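Local coordinates for protein deacetylase EF_0837 (PDB 2ICS) that is a zinc-dependent TIM-barrel esterase of the amidohydrolase type that deacetylates acetyl-(R)-mandelate in vitro, though with very low efficiency, at residues K341-S346 / R351-Q356; D249-H254 / M290-V295; T85-G90 / E313-T318; D226-F231 / A256-R261. One frame throughout, in Å; residues are numbered along the deposited sequence.

Contact 1 (K341-S346 / R351-Q356)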
loop_
_atom_site.group_PDB
_atom_site.type_symbol
_atom_site.label_atom_id
_atom_site.label_comp_id
_atom_site.label_asym_id
_atom_site.label_seq_id
_atom_site.Cartn_x
_atom_site.Cartn_y
_atom_site.Cartn_z
ATOM N N LYS A 341 13.776 -6.614 18.259
ATOM C CA LYS A 341 12.965 -5.404 18.264
ATOM C C LYS A 341 11.546 -5.795 18.654
ATOM O O LYS A 341 11.038 -6.825 18.204
ATOM C CB LYS A 341 12.969 -4.789 16.863
ATOM C CG LYS A 341 12.134 -3.535 16.682
ATOM C CD LYS A 341 12.140 -3.139 15.209
ATOM C CE LYS A 341 11.371 -1.858 14.947
ATOM N NZ LYS A 341 11.367 -1.515 13.490
ATOM N N THR A 342 10.915 -4.987 19.499
ATOM C CA THR A 342 9.550 -5.268 19.924
ATOM C C THR A 342 8.575 -4.700 18.905
ATOM O O THR A 342 8.731 -3.568 18.445
ATOM C CB THR A 342 9.246 -4.651 21.301
ATOM O OG1 THR A 342 10.073 -5.271 22.293
ATOM C CG2 THR A 342 7.784 -4.873 21.668
ATOM N N LEU A 343 7.574 -5.495 18.548
ATOM C CA LEU A 343 6.577 -5.074 17.575
ATOM C C LEU A 343 5.202 -5.228 18.187
ATOM O O LEU A 343 4.891 -6.259 18.775
ATOM C CB LEU A 343 6.680 -5.926 16.304
ATOM C CG LEU A 343 8.027 -5.926 15.574
ATOM C CD1 LEU A 343 7.997 -6.963 14.461
ATOM C CD2 LEU A 343 8.318 -4.555 15.011
ATOM N N THR A 344 4.382 -4.195 18.044
ATOM C CA THR A 344 3.030 -4.200 18.597
ATOM C C THR A 344 2.009 -4.024 17.480
ATOM O O THR A 344 2.184 -3.174 16.610
ATOM C CB THR A 344 2.851 -3.041 19.596
ATOM O OG1 THR A 344 3.963 -3.016 20.496
ATOM C CG2 THR A 344 1.566 -3.212 20.387
ATOM N N ASP A 345 0.943 -4.814 17.500
ATOM C CA ASP A 345 -0.066 -4.672 16.463
ATOM C C ASP A 345 -1.140 -3.680 16.889
ATOM O O ASP A 345 -0.977 -2.970 17.880
ATOM C CB ASP A 345 -0.695 -6.023 16.104
ATOM C CG ASP A 345 -1.429 -6.664 17.267
ATOM O OD1 ASP A 345 -1.722 -5.969 18.262
ATOM O OD2 ASP A 345 -1.727 -7.871 17.166
ATOM N N SER A 346 -2.235 -3.641 16.140
ATOM C CA SER A 346 -3.330 -2.716 16.406
ATOM C C SER A 346 -4.137 -3.043 17.654
ATOM O O SER A 346 -4.866 -2.193 18.161
ATOM C CB SER A 346 -4.283 -2.672 15.208
ATOM O OG SER A 346 -3.597 -2.347 14.011
ATOM N N ARG A 351 5.189 -9.053 19.712
ATOM C CA ARG A 351 6.042 -10.092 19.151
ATOM C C ARG A 351 7.461 -9.532 19.081
ATOM O O ARG A 351 7.658 -8.342 18.840
ATOM C CB ARG A 351 5.566 -10.483 17.744
ATOM C CG ARG A 351 4.143 -11.041 17.667
ATOM C CD ARG A 351 4.034 -12.382 18.382
ATOM N NE ARG A 351 2.760 -13.059 18.135
ATOM C CZ ARG A 351 1.636 -12.824 18.805
ATOM N NH1 ARG A 351 1.610 -11.923 19.777
ATOM N NH2 ARG A 351 0.535 -13.504 18.509
ATOM N N VAL A 352 8.451 -10.382 19.306
ATOM C CA VAL A 352 9.832 -9.928 19.254
ATOM C C VAL A 352 10.450 -10.313 17.917
ATOM O O VAL A 352 10.642 -11.492 17.633
ATOM C CB VAL A 352 10.660 -10.535 20.409
ATOM C CG1 VAL A 352 12.099 -10.050 20.336
ATOM C CG2 VAL A 352 10.047 -10.139 21.739
ATOM N N ALA A 353 10.744 -9.314 17.091
ATOM C CA ALA A 353 11.342 -9.563 15.784
ATOM C C ALA A 353 12.832 -9.818 15.936
ATOM O O ALA A 353 13.484 -9.233 16.800
ATOM C CB ALA A 353 11.115 -8.374 14.865
ATOM N N LYS A 354 13.364 -10.696 15.095
ATOM C CA LYS A 354 14.781 -11.026 15.132
ATOM C C LYS A 354 15.519 -10.350 13.981
ATOM O O LYS A 354 16.750 -10.292 13.980
ATOM C CB LYS A 354 14.980 -12.539 15.023
ATOM C CG LYS A 354 14.331 -13.357 16.130
ATOM C CD LYS A 354 14.501 -14.850 15.856
ATOM C CE LYS A 354 13.951 -15.696 16.994
ATOM N NZ LYS A 354 14.664 -15.423 18.277
ATOM N N GLU A 355 14.771 -9.844 13.003
ATOM C CA GLU A 355 15.393 -9.199 11.851
ATOM C C GLU A 355 14.758 -7.847 11.516
ATOM O O GLU A 355 13.535 -7.690 11.548
ATOM C CB GLU A 355 15.320 -10.137 10.642
ATOM C CG GLU A 355 15.691 -11.584 10.975
ATOM C CD GLU A 355 15.725 -12.493 9.758
ATOM O OE1 GLU A 355 14.716 -12.577 9.031
ATOM O OE2 GLU A 355 16.769 -13.134 9.530
ATOM N N GLN A 356 15.605 -6.875 11.191
ATOM C CA GLN A 356 15.158 -5.529 10.860
ATOM C C GLN A 356 15.595 -5.114 9.457
ATOM O O GLN A 356 16.744 -5.338 9.064
ATOM C CB GLN A 356 15.722 -4.526 11.873
ATOM C CG GLN A 356 15.157 -4.642 13.281
ATOM C CD GLN A 356 15.850 -3.704 14.260
ATOM O OE1 GLN A 356 16.028 -2.519 13.979
ATOM N NE2 GLN A 356 16.238 -4.232 15.417
#
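Leu343 and Arg351 form a hydrogen-bonded antiparallel pair: Leu343 N lies 2.9 Å from Arg351 O, and Arg351 N 3.0 Å from Leu343 O. The other hydrogen-bonded pair is lopsided. Ala353 N reaches Lys341 O over 2.7 Å, but the return bond from Lys341 N to Ala353 O is weak, bent to 134°, just ahead of the corner the second strand turns at Lys354. Between them Thr342 and Val352 make the non-hydrogen-bonded pair, on the exposed face, where the CA-H of Val352 leans on Lys341 O.

Apolar contact lies on the other face. Leu343 CD1 presses tightly on Ala353 CB, at 3.4 Å, and both side chains are buried; helix 286-296 and Phe253 also pack on Leu343.

The polar side chains Lys341 and Gln356 touch by van der Waals contact, the lysine through its carbons. Lys341 has CG anti to its backbone nitrogen (chi1 178°) and stays fully extended, and Gln356 lies obliquely across it, with Gln356 NE2 3.6 Å from Lys341 CB and Gln356 CG 3.9 Å from Lys341 CD. The polar ends are engaged elsewhere: Lys341 NZ forms a salt bridge with Glu291 and the guanidinium of Arg351, which leads away from the first strand, one with Glu257, while Gln356 OE1 accepts a hydrogen bond from Arg358.

The whole is a twisted beta hairpin of strands 331-344 and 350-364, which follow strand 51-61 in the order of their mixed sheet.

Contact 2 (D249-H254 / M290-V295); sequences DSFNFH and MEKLRV
Phe253 directs the rim of its ring at the helix that carries Lys292 and Val295. Lys292 O lies at the ring edge, in its plane, 3.8 Å from Phe253 CE1. The lysine side chain runs at about a right angle to the phenylalanine, and Lys292 CG comes within 3.9 Å of Phe253 CZ. Val295 CG1 approaches Phe253 CE1 obliquely at 3.6 Å, although the placement of that methyl is doubtful because it crowds Lys292 O in the model.

The second ring, Phe251, belongs to the same segment as Phe253. Its CE2 sits 3.8 Å above the plane of the Phe253 ring, offset toward the rim, and is 4.2 Å from Lys292 CD. The aliphatic part of the lysine is thus shared by both aromatic side chains. The setting is the helical layer of the TIM barrel: helix 253-261, opened by Asn252 as N-cap with OD1 bonded to Val255 N, meets helix 286-296 through the residues at its start. The side chain of Phe251 is about 7 Å from that of the zinc ligand His211.

CG of Lys292 stands beside its backbone nitrogen (chi1 -70°) and the chain beyond is extended, carrying the ammonium away from the rings to the carbonyl oxygens of Pro282 and Thr344. On the opposing segment the backbone nitrogens of Phe251 and Phe253 are held by Ser346 OG and Asp345 OD2 respectively.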
loop_
_atom_site.group_PDB
_atom_site.type_symbol
_atom_site.label_atom_id
_atom_site.label_comp_id
_atom_site.label_asym_id
_atom_site.label_seq_id
_atom_site.Cartn_x
_atom_site.Cartn_y
_atom_site.Cartn_z
ATOM N N ASP A 249 -6.036 0.364 14.063
ATOM C CA ASP A 249 -6.816 -0.760 14.573
ATOM C C ASP A 249 -7.116 -1.876 13.587
ATOM O O ASP A 249 -8.031 -2.661 13.817
ATOM C CB ASP A 249 -8.143 -0.248 15.141
ATOM C CG ASP A 249 -7.963 0.494 16.456
ATOM O OD1 ASP A 249 -7.431 -0.110 17.422
ATOM O OD2 ASP A 249 -8.356 1.676 16.524
ATOM N N SER A 250 -6.343 -1.994 12.517
ATOM C CA SER A 250 -6.659 -3.013 11.530
ATOM C C SER A 250 -5.729 -4.200 11.302
ATOM O O SER A 250 -5.921 -4.947 10.337
ATOM C CB SER A 250 -6.948 -2.317 10.201
ATOM O OG SER A 250 -7.968 -1.348 10.384
ATOM N N PHE A 251 -4.732 -4.388 12.163
ATOM C CA PHE A 251 -3.828 -5.529 12.009
ATOM C C PHE A 251 -3.654 -6.303 13.309
ATOM O O PHE A 251 -3.216 -5.759 14.317
ATOM C CB PHE A 251 -2.452 -5.095 11.505
ATOM C CG PHE A 251 -1.476 -6.234 11.395
ATOM C CD1 PHE A 251 -1.615 -7.190 10.395
ATOM C CD2 PHE A 251 -0.456 -6.391 12.332
ATOM C CE1 PHE A 251 -0.758 -8.292 10.329
ATOM C CE2 PHE A 251 0.409 -7.490 12.279
ATOM C CZ PHE A 251 0.255 -8.444 11.272
ATOM N N ASN A 252 -3.973 -7.590 13.259
ATOM C CA ASN A 252 -3.888 -8.458 14.423
ATOM C C ASN A 252 -2.937 -9.628 14.129
ATOM O O ASN A 252 -3.141 -10.378 13.172
ATOM C CB ASN A 252 -5.308 -8.944 14.765
ATOM C CG ASN A 252 -5.357 -9.853 15.985
ATOM O OD1 ASN A 252 -4.943 -11.014 15.929
ATOM N ND2 ASN A 252 -5.876 -9.328 17.093
ATOM N N PHE A 253 -1.884 -9.756 14.940
ATOM C CA PHE A 253 -0.894 -10.828 14.777
ATOM C C PHE A 253 -1.528 -12.214 14.758
ATOM O O PHE A 253 -1.219 -13.039 13.894
ATOM C CB PHE A 253 0.141 -10.801 15.911
ATOM C CG PHE A 253 1.292 -9.846 15.686
ATOM C CD1 PHE A 253 2.148 -10.005 14.604
ATOM C CD2 PHE A 253 1.555 -8.832 16.597
ATOM C CE1 PHE A 253 3.251 -9.175 14.437
ATOM C CE2 PHE A 253 2.659 -7.995 16.441
ATOM C CZ PHE A 253 3.507 -8.169 15.359
ATOM N N HIS A 254 -2.413 -12.474 15.714
ATOM C CA HIS A 254 -3.046 -13.781 15.789
ATOM C C HIS A 254 -3.767 -14.140 14.493
ATOM O O HIS A 254 -3.688 -15.276 14.018
ATOM C CB HIS A 254 -4.031 -13.837 16.954
ATOM C CG HIS A 254 -4.651 -15.185 17.141
ATOM N ND1 HIS A 254 -3.914 -16.299 17.479
ATOM C CD2 HIS A 254 -5.925 -15.613 16.969
ATOM C CE1 HIS A 254 -4.706 -17.357 17.504
ATOM N NE2 HIS A 254 -5.931 -16.967 17.197
HETATM N N MSE A 290 6.608 -4.469 7.442
HETATM C CA MSE A 290 7.242 -5.586 6.755
HETATM C C MSE A 290 7.885 -6.544 7.771
HETATM O O MSE A 290 7.833 -7.764 7.604
HETATM C CB MSE A 290 8.297 -5.056 5.779
HETATM C CG MSE A 290 7.707 -4.220 4.640
HETATM SE SE MSE A 290 9.037 -3.165 3.695
HETATM C CE MSE A 290 9.998 -4.601 2.836
ATOM N N GLU A 291 8.482 -5.984 8.823
ATOM C CA GLU A 291 9.116 -6.790 9.858
ATOM C C GLU A 291 8.059 -7.568 10.638
ATOM O O GLU A 291 8.353 -8.610 11.224
ATOM C CB GLU A 291 9.918 -5.899 10.814
ATOM C CG GLU A 291 10.988 -5.070 10.121
ATOM C CD GLU A 291 11.572 -4.008 11.024
ATOM O OE1 GLU A 291 10.852 -3.547 11.933
ATOM O OE2 GLU A 291 12.744 -3.625 10.815
ATOM N N LYS A 292 6.827 -7.063 10.651
ATOM C CA LYS A 292 5.755 -7.759 11.358
ATOM C C LYS A 292 5.345 -9.020 10.601
ATOM O O LYS A 292 5.095 -10.061 11.201
ATOM C CB LYS A 292 4.554 -6.835 11.560
ATOM C CG LYS A 292 4.821 -5.727 12.578
ATOM C CD LYS A 292 3.619 -4.807 12.774
ATOM C CE LYS A 292 3.960 -3.697 13.765
ATOM N NZ LYS A 292 2.921 -2.639 13.837
ATOM N N LEU A 293 5.275 -8.941 9.277
ATOM C CA LEU A 293 4.918 -10.131 8.514
ATOM C C LEU A 293 6.100 -11.085 8.460
ATOM O O LEU A 293 5.943 -12.275 8.192
ATOM C CB LEU A 293 4.456 -9.742 7.116
ATOM C CG LEU A 293 3.034 -9.211 7.324
ATOM C CD1 LEU A 293 2.842 -7.892 6.623
ATOM C CD2 LEU A 293 2.041 -10.267 6.871
ATOM N N ARG A 294 7.289 -10.561 8.731
ATOM C CA ARG A 294 8.478 -11.395 8.742
ATOM C C ARG A 294 8.396 -12.249 9.996
ATOM O O ARG A 294 8.621 -13.456 9.948
ATOM C CB ARG A 294 9.745 -10.536 8.773
ATOM C CG ARG A 294 11.029 -11.331 9.019
ATOM C CD ARG A 294 11.143 -12.512 8.072
ATOM N NE ARG A 294 12.358 -13.289 8.298
ATOM C CZ ARG A 294 12.437 -14.608 8.143
ATOM N NH1 ARG A 294 11.368 -15.305 7.768
ATOM N NH2 ARG A 294 13.587 -15.234 8.360
ATOM N N VAL A 295 8.048 -11.618 11.114
ATOM C CA VAL A 295 7.943 -12.326 12.383
ATOM C C VAL A 295 6.755 -13.289 12.348
ATOM O O VAL A 295 6.762 -14.317 13.024
ATOM C CB VAL A 295 7.787 -11.336 13.572
ATOM C CG1 VAL A 295 6.379 -10.763 13.607
ATOM C CG2 VAL A 295 8.113 -12.038 14.876
#

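Contact 3 (T85-G90 / E313-T318)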
loop_
_atom_site.group_PDB
_atom_site.type_symbol
_atom_site.label_atom_id
_atom_site.label_comp_id
_atom_site.label_asym_id
_atom_site.label_seq_id
_atom_site.Cartn_x
_atom_site.Cartn_y
_atom_site.Cartn_z
ATOM N N THR A 85 6.832 5.342 -3.911
ATOM C CA THR A 85 5.475 5.666 -4.344
ATOM C C THR A 85 4.449 5.370 -3.249
ATOM O O THR A 85 4.567 4.373 -2.530
ATOM C CB THR A 85 5.084 4.856 -5.623
ATOM O OG1 THR A 85 5.920 5.250 -6.719
ATOM C CG2 THR A 85 3.637 5.106 -6.001
ATOM N N VAL A 86 3.458 6.248 -3.112
ATOM C CA VAL A 86 2.400 6.047 -2.131
ATOM C C VAL A 86 1.061 6.330 -2.786
ATOM O O VAL A 86 0.961 7.143 -3.710
ATOM C CB VAL A 86 2.533 6.974 -0.884
ATOM C CG1 VAL A 86 3.782 6.616 -0.090
ATOM C CG2 VAL A 86 2.560 8.436 -1.313
ATOM N N ILE A 87 0.033 5.638 -2.316
ATOM C CA ILE A 87 -1.301 5.832 -2.836
ATOM C C ILE A 87 -2.204 6.208 -1.680
ATOM O O ILE A 87 -2.406 5.419 -0.753
ATOM C CB ILE A 87 -1.847 4.551 -3.496
ATOM C CG1 ILE A 87 -0.842 4.026 -4.530
ATOM C CG2 ILE A 87 -3.190 4.848 -4.153
ATOM C CD1 ILE A 87 -1.295 2.766 -5.256
ATOM N N ASP A 88 -2.725 7.430 -1.719
ATOM C CA ASP A 88 -3.626 7.899 -0.680
ATOM C C ASP A 88 -4.955 7.160 -0.833
ATOM O O ASP A 88 -5.571 7.201 -1.896
ATOM C CB ASP A 88 -3.828 9.403 -0.806
ATOM C CG ASP A 88 -4.866 9.922 0.157
ATOM O OD1 ASP A 88 -6.071 9.779 -0.140
ATOM O OD2 ASP A 88 -4.476 10.455 1.220
ATOM N N ALA A 89 -5.394 6.491 0.231
ATOM C CA ALA A 89 -6.622 5.698 0.187
ATOM C C ALA A 89 -7.953 6.434 0.360
ATOM O O ALA A 89 -8.684 6.205 1.333
ATOM C CB ALA A 89 -6.531 4.553 1.197
ATOM N N GLY A 90 -8.270 7.311 -0.588
ATOM C CA GLY A 90 -9.534 8.025 -0.536
ATOM C C GLY A 90 -9.719 9.112 0.503
ATOM O O GLY A 90 -10.840 9.352 0.960
ATOM N N GLU A 313 0.834 -3.982 -9.401
ATOM C CA GLU A 313 -0.184 -4.691 -10.171
ATOM C C GLU A 313 -1.607 -4.394 -9.690
ATOM O O GLU A 313 -2.524 -4.273 -10.498
ATOM C CB GLU A 313 0.054 -6.198 -10.110
ATOM C CG GLU A 313 1.086 -6.707 -11.096
ATOM C CD GLU A 313 1.365 -8.189 -10.919
ATOM O OE1 GLU A 313 0.449 -8.917 -10.484
ATOM O OE2 GLU A 313 2.494 -8.627 -11.228
ATOM N N ASN A 314 -1.796 -4.283 -8.379
ATOM C CA ASN A 314 -3.126 -4.005 -7.840
ATOM C C ASN A 314 -3.735 -2.749 -8.454
ATOM O O ASN A 314 -4.935 -2.707 -8.727
ATOM C CB ASN A 314 -3.088 -3.805 -6.320
ATOM C CG ASN A 314 -2.701 -5.060 -5.565
ATOM O OD1 ASN A 314 -2.732 -6.168 -6.110
ATOM N ND2 ASN A 314 -2.351 -4.890 -4.287
ATOM N N PHE A 315 -2.904 -1.733 -8.668
ATOM C CA PHE A 315 -3.379 -0.467 -9.204
ATOM C C PHE A 315 -2.847 -0.059 -10.567
ATOM O O PHE A 315 -2.835 1.117 -10.922
ATOM C CB PHE A 315 -3.126 0.624 -8.165
ATOM C CG PHE A 315 -3.904 0.413 -6.904
ATOM C CD1 PHE A 315 -5.260 0.712 -6.858
ATOM C CD2 PHE A 315 -3.308 -0.176 -5.796
ATOM C CE1 PHE A 315 -6.016 0.422 -5.726
ATOM C CE2 PHE A 315 -4.055 -0.472 -4.658
ATOM C CZ PHE A 315 -5.413 -0.172 -4.625
ATOM N N HIS A 316 -2.409 -1.048 -11.329
ATOM C CA HIS A 316 -1.924 -0.813 -12.674
ATOM C C HIS A 316 -0.852 0.253 -12.840
ATOM O O HIS A 316 -0.923 1.080 -13.750
ATOM C CB HIS A 316 -3.126 -0.515 -13.576
ATOM C CG HIS A 316 -4.135 -1.621 -13.591
ATOM N ND1 HIS A 316 -5.473 -1.415 -13.333
ATOM C CD2 HIS A 316 -3.991 -2.953 -13.789
ATOM C CE1 HIS A 316 -6.109 -2.573 -13.366
ATOM N NE2 HIS A 316 -5.233 -3.522 -13.640
ATOM N N LEU A 317 0.135 0.246 -11.947
ATOM C CA LEU A 317 1.248 1.172 -12.068
ATOM C C LEU A 317 2.204 0.409 -12.992
ATOM O O LEU A 317 3.201 -0.171 -12.553
ATOM C CB LEU A 317 1.899 1.441 -10.704
ATOM C CG LEU A 317 1.049 2.156 -9.646
ATOM C CD1 LEU A 317 0.440 3.432 -10.221
ATOM C CD2 LEU A 317 -0.047 1.235 -9.182
ATOM N N THR A 318 1.850 0.398 -14.276
ATOM C CA THR A 318 2.595 -0.302 -15.319
ATOM C C THR A 318 4.069 0.066 -15.418
ATOM O O THR A 318 4.888 -0.748 -15.834
ATOM C CB THR A 318 1.949 -0.065 -16.708
ATOM O OG1 THR A 318 1.936 1.339 -17.000
ATOM C CG2 THR A 318 0.519 -0.588 -16.728
#
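Ile87 CD1 meets the ring of Phe315 obliquely, 3.6 Å from Phe315 CD2 and 3.9 Å from Phe315 CG. The same methyl is 4.4 Å from Leu317 CD2, and this one terminal carbon therefore carries the contact to both hydrophobic residues. It is thrust forward because CD1 lies anti to CA (chi2 -179°), which stretches the longer branch of the isoleucine away from its strand.

Around this core the packing is supplied by neighbouring strands and a loop. Leu114 touches both Ile87 and Phe315, as does Asp59, while Met186 and the loop residue Pro184 add further contacts to the aromatic side chain. Strand 83-89 runs parallel between 51-61 and 110-114 in the TIM barrel, and Phe315 reaches side chains of three strands, 51-61, 110-114 and 186-189. Ile87 is about 7 Å from the side chain of the zinc ligand His60, and two residues further along the chain Ala89 packs directly on His60 and His62.

Phe315 and Leu317 are placed by the way helix 309-314 ends. The chain leaves helical geometry at Phe315, and His316, with a positive phi of 52°, is the C-prime residue of a Schellman motif. Leu317 then centres an inverse gamma turn, closed by a weak bond from Thr318 N to His316 O. At the other segment Ala89 centres a similar turn, and its carbonyl oxygen makes a weak hydrogen bond to NZ of the carboxylated lysine at position 154.

Contact 4 (D226-F231 / A256-R261); sequences DKIKDF and AETALR
A single water joins Asp226 to Thr258, donating one hydrogen bond to Asp226 OD2 and another to Thr258 OG1, each over 2.8 Å. It is the polar link between the two segments. The hydroxyl is turned back along its own helix: OG1 stands beside the backbone nitrogen (chi1 -64°), where it also bonds to His254 O. That torsion directs the methyl to the opposing segment, with Thr258 CG2 3.8 Å from Asp226 O and 4.4 Å from Ile228 CG1.

Beside this bridge the contact is apolar. Ile228 projects toward the helix and its CD1 lies 3.4 Å from Ala259 CB. A still shorter approach to the Ala259 backbone makes the exact place of this methyl doubtful. Ile228 is held from its backbone as well, its N bonding to Glu262 OE2.

Asp226 has positive phi (62°) and, together with Lys227, faces Asp222 in a G1 beta bulge, part of the small antiparallel pair of strands 221-222 and 227-228. This ribbon rests on helix 253-261 in the region outside the barrel strands, away from the zinc site.

On the helix, Arg261 NE makes a weak bond to Glu257 O, 3.4 Å long, and its NH2 stays 5.4 Å from Asp226 OD2, a separation at which opposite charges would attract without touching. With OD1 bonded to His254 NE2 and OD2 accepting a hydrogen bond from the water, the carboxylate of Asp226 acts as an acceptor at both oxygens, which is consistent with its being ionised.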
loop_
_atom_site.group_PDB
_atom_site.type_symbol
_atom_site.label_atom_id
_atom_site.label_comp_id
_atom_site.label_asym_id
_atom_site.label_seq_id
_atom_site.Cartn_x
_atom_site.Cartn_y
_atom_site.Cartn_z
ATOM N N ASP A 226 -11.654 -20.442 16.037
ATOM C CA ASP A 226 -10.266 -20.057 15.839
ATOM C C ASP A 226 -9.811 -20.490 14.450
ATOM O O ASP A 226 -8.661 -20.879 14.246
ATOM C CB ASP A 226 -9.385 -20.697 16.915
ATOM C CG ASP A 226 -8.081 -19.947 17.122
ATOM O OD1 ASP A 226 -8.132 -18.711 17.307
ATOM O OD2 ASP A 226 -7.011 -20.591 17.110
ATOM N N LYS A 227 -10.730 -20.424 13.495
ATOM C CA LYS A 227 -10.437 -20.793 12.118
ATOM C C LYS A 227 -10.868 -19.670 11.185
ATOM O O LYS A 227 -11.737 -18.866 11.525
ATOM C CB LYS A 227 -11.181 -22.075 11.740
ATOM C CG LYS A 227 -10.696 -23.324 12.462
ATOM C CD LYS A 227 -11.593 -24.520 12.159
ATOM C CE LYS A 227 -11.686 -24.805 10.659
ATOM N NZ LYS A 227 -10.369 -25.160 10.056
ATOM N N ILE A 228 -10.260 -19.613 10.009
ATOM C CA ILE A 228 -10.625 -18.593 9.045
ATOM C C ILE A 228 -11.979 -18.945 8.447
ATOM O O ILE A 228 -12.176 -20.051 7.941
ATOM C CB ILE A 228 -9.576 -18.489 7.931
ATOM C CG1 ILE A 228 -8.280 -17.930 8.514
ATOM C CG2 ILE A 228 -10.081 -17.589 6.801
ATOM C CD1 ILE A 228 -7.195 -17.750 7.491
ATOM N N LYS A 229 -12.913 -18.003 8.517
ATOM C CA LYS A 229 -14.257 -18.217 7.993
ATOM C C LYS A 229 -14.195 -18.719 6.551
ATOM O O LYS A 229 -13.350 -18.281 5.772
ATOM C CB LYS A 229 -15.055 -16.912 8.092
ATOM C CG LYS A 229 -15.162 -16.387 9.524
ATOM C CD LYS A 229 -15.793 -15.005 9.588
ATOM C CE LYS A 229 -15.861 -14.496 11.028
ATOM N NZ LYS A 229 -16.411 -13.110 11.111
ATOM N N ASP A 230 -15.085 -19.647 6.207
ATOM C CA ASP A 230 -15.120 -20.233 4.865
ATOM C C ASP A 230 -15.336 -19.252 3.724
ATOM O O ASP A 230 -14.689 -19.355 2.683
ATOM C CB ASP A 230 -16.202 -21.314 4.777
ATOM C CG ASP A 230 -15.959 -22.464 5.731
ATOM O OD1 ASP A 230 -14.801 -22.927 5.828
ATOM O OD2 ASP A 230 -16.931 -22.913 6.376
ATOM N N PHE A 231 -16.259 -18.313 3.905
ATOM C CA PHE A 231 -16.543 -17.347 2.858
ATOM C C PHE A 231 -15.364 -16.415 2.626
ATOM O O PHE A 231 -15.230 -15.834 1.548
ATOM C CB PHE A 231 -17.832 -16.566 3.175
ATOM C CG PHE A 231 -17.779 -15.774 4.452
ATOM C CD1 PHE A 231 -17.155 -14.530 4.493
ATOM C CD2 PHE A 231 -18.385 -16.257 5.607
ATOM C CE1 PHE A 231 -17.137 -13.780 5.660
ATOM C CE2 PHE A 231 -18.375 -15.515 6.785
ATOM C CZ PHE A 231 -17.750 -14.271 6.811
ATOM N N ALA A 256 -3.175 -12.963 11.391
ATOM C CA ALA A 256 -2.187 -13.171 10.334
ATOM C C ALA A 256 -1.489 -14.514 10.498
ATOM O O ALA A 256 -1.224 -15.215 9.514
ATOM C CB ALA A 256 -1.147 -12.037 10.352
ATOM N N GLU A 257 -1.185 -14.867 11.744
ATOM C CA GLU A 257 -0.517 -16.126 12.035
ATOM C C GLU A 257 -1.451 -17.287 11.748
ATOM O O GLU A 257 -1.043 -18.285 11.158
ATOM C CB GLU A 257 -0.056 -16.162 13.496
ATOM C CG GLU A 257 0.973 -15.087 13.830
ATOM C CD GLU A 257 1.240 -14.961 15.318
ATOM O OE1 GLU A 257 0.292 -15.144 16.115
ATOM O OE2 GLU A 257 2.393 -14.657 15.692
ATOM N N THR A 258 -2.708 -17.158 12.159
ATOM C CA THR A 258 -3.676 -18.219 11.915
ATOM C C THR A 258 -3.829 -18.414 10.417
ATOM O O THR A 258 -3.818 -19.543 9.926
ATOM C CB THR A 258 -5.046 -17.885 12.523
ATOM O OG1 THR A 258 -4.921 -17.796 13.944
ATOM C CG2 THR A 258 -6.064 -18.965 12.178
ATOM N N ALA A 259 -3.963 -17.312 9.688
ATOM C CA ALA A 259 -4.110 -17.384 8.240
ATOM C C ALA A 259 -2.927 -18.111 7.603
ATOM O O ALA A 259 -3.114 -18.974 6.742
ATOM C CB ALA A 259 -4.250 -15.978 7.653
ATOM N N LEU A 260 -1.712 -17.773 8.026
ATOM C CA LEU A 260 -0.520 -18.416 7.471
ATOM C C LEU A 260 -0.554 -19.922 7.714
ATOM O O LEU A 260 -0.289 -20.711 6.805
ATOM C CB LEU A 260 0.760 -17.818 8.074
ATOM C CG LEU A 260 2.087 -18.405 7.562
ATOM C CD1 LEU A 260 2.184 -18.248 6.050
ATOM C CD2 LEU A 260 3.255 -17.703 8.236
ATOM N N ARG A 261 -0.884 -20.325 8.938
ATOM C CA ARG A 261 -0.958 -21.744 9.262
ATOM C C ARG A 261 -1.941 -22.472 8.349
ATOM O O ARG A 261 -1.777 -23.661 8.084
ATOM C CB ARG A 261 -1.343 -21.941 10.733
ATOM C CG ARG A 261 -0.147 -21.892 11.674
ATOM C CD ARG A 261 -0.550 -21.928 13.143
ATOM N NE ARG A 261 -1.226 -20.699 13.557
ATOM C CZ ARG A 261 -1.537 -20.405 14.817
ATOM N NH1 ARG A 261 -1.232 -21.251 15.792
ATOM N NH2 ARG A 261 -2.150 -19.262 15.103
HETATM O O HOH W 1 -4.920 -20.225 15.325
#

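Contact 3 lies closest to the centre of the chain and is purely apolar, between a barrel strand and the turn after a helix. Contact 2 is also buried but sits in the helical layer, where aromatic rings meet the carbon chain of a lysine. Contacts 1 and 4 lie further out, and polar links appear there: backbone bonds between strands in contact 1, a water bridge in contact 4. Contacts 2 and 4 share helix 253-261, using its start and its later turns. Salt bridges tie contact 1 to contact 2 and to contact 4, whereas contact 3 touches none of the others, although its strand belongs to the same mixed sheet as the hairpin of contact 1.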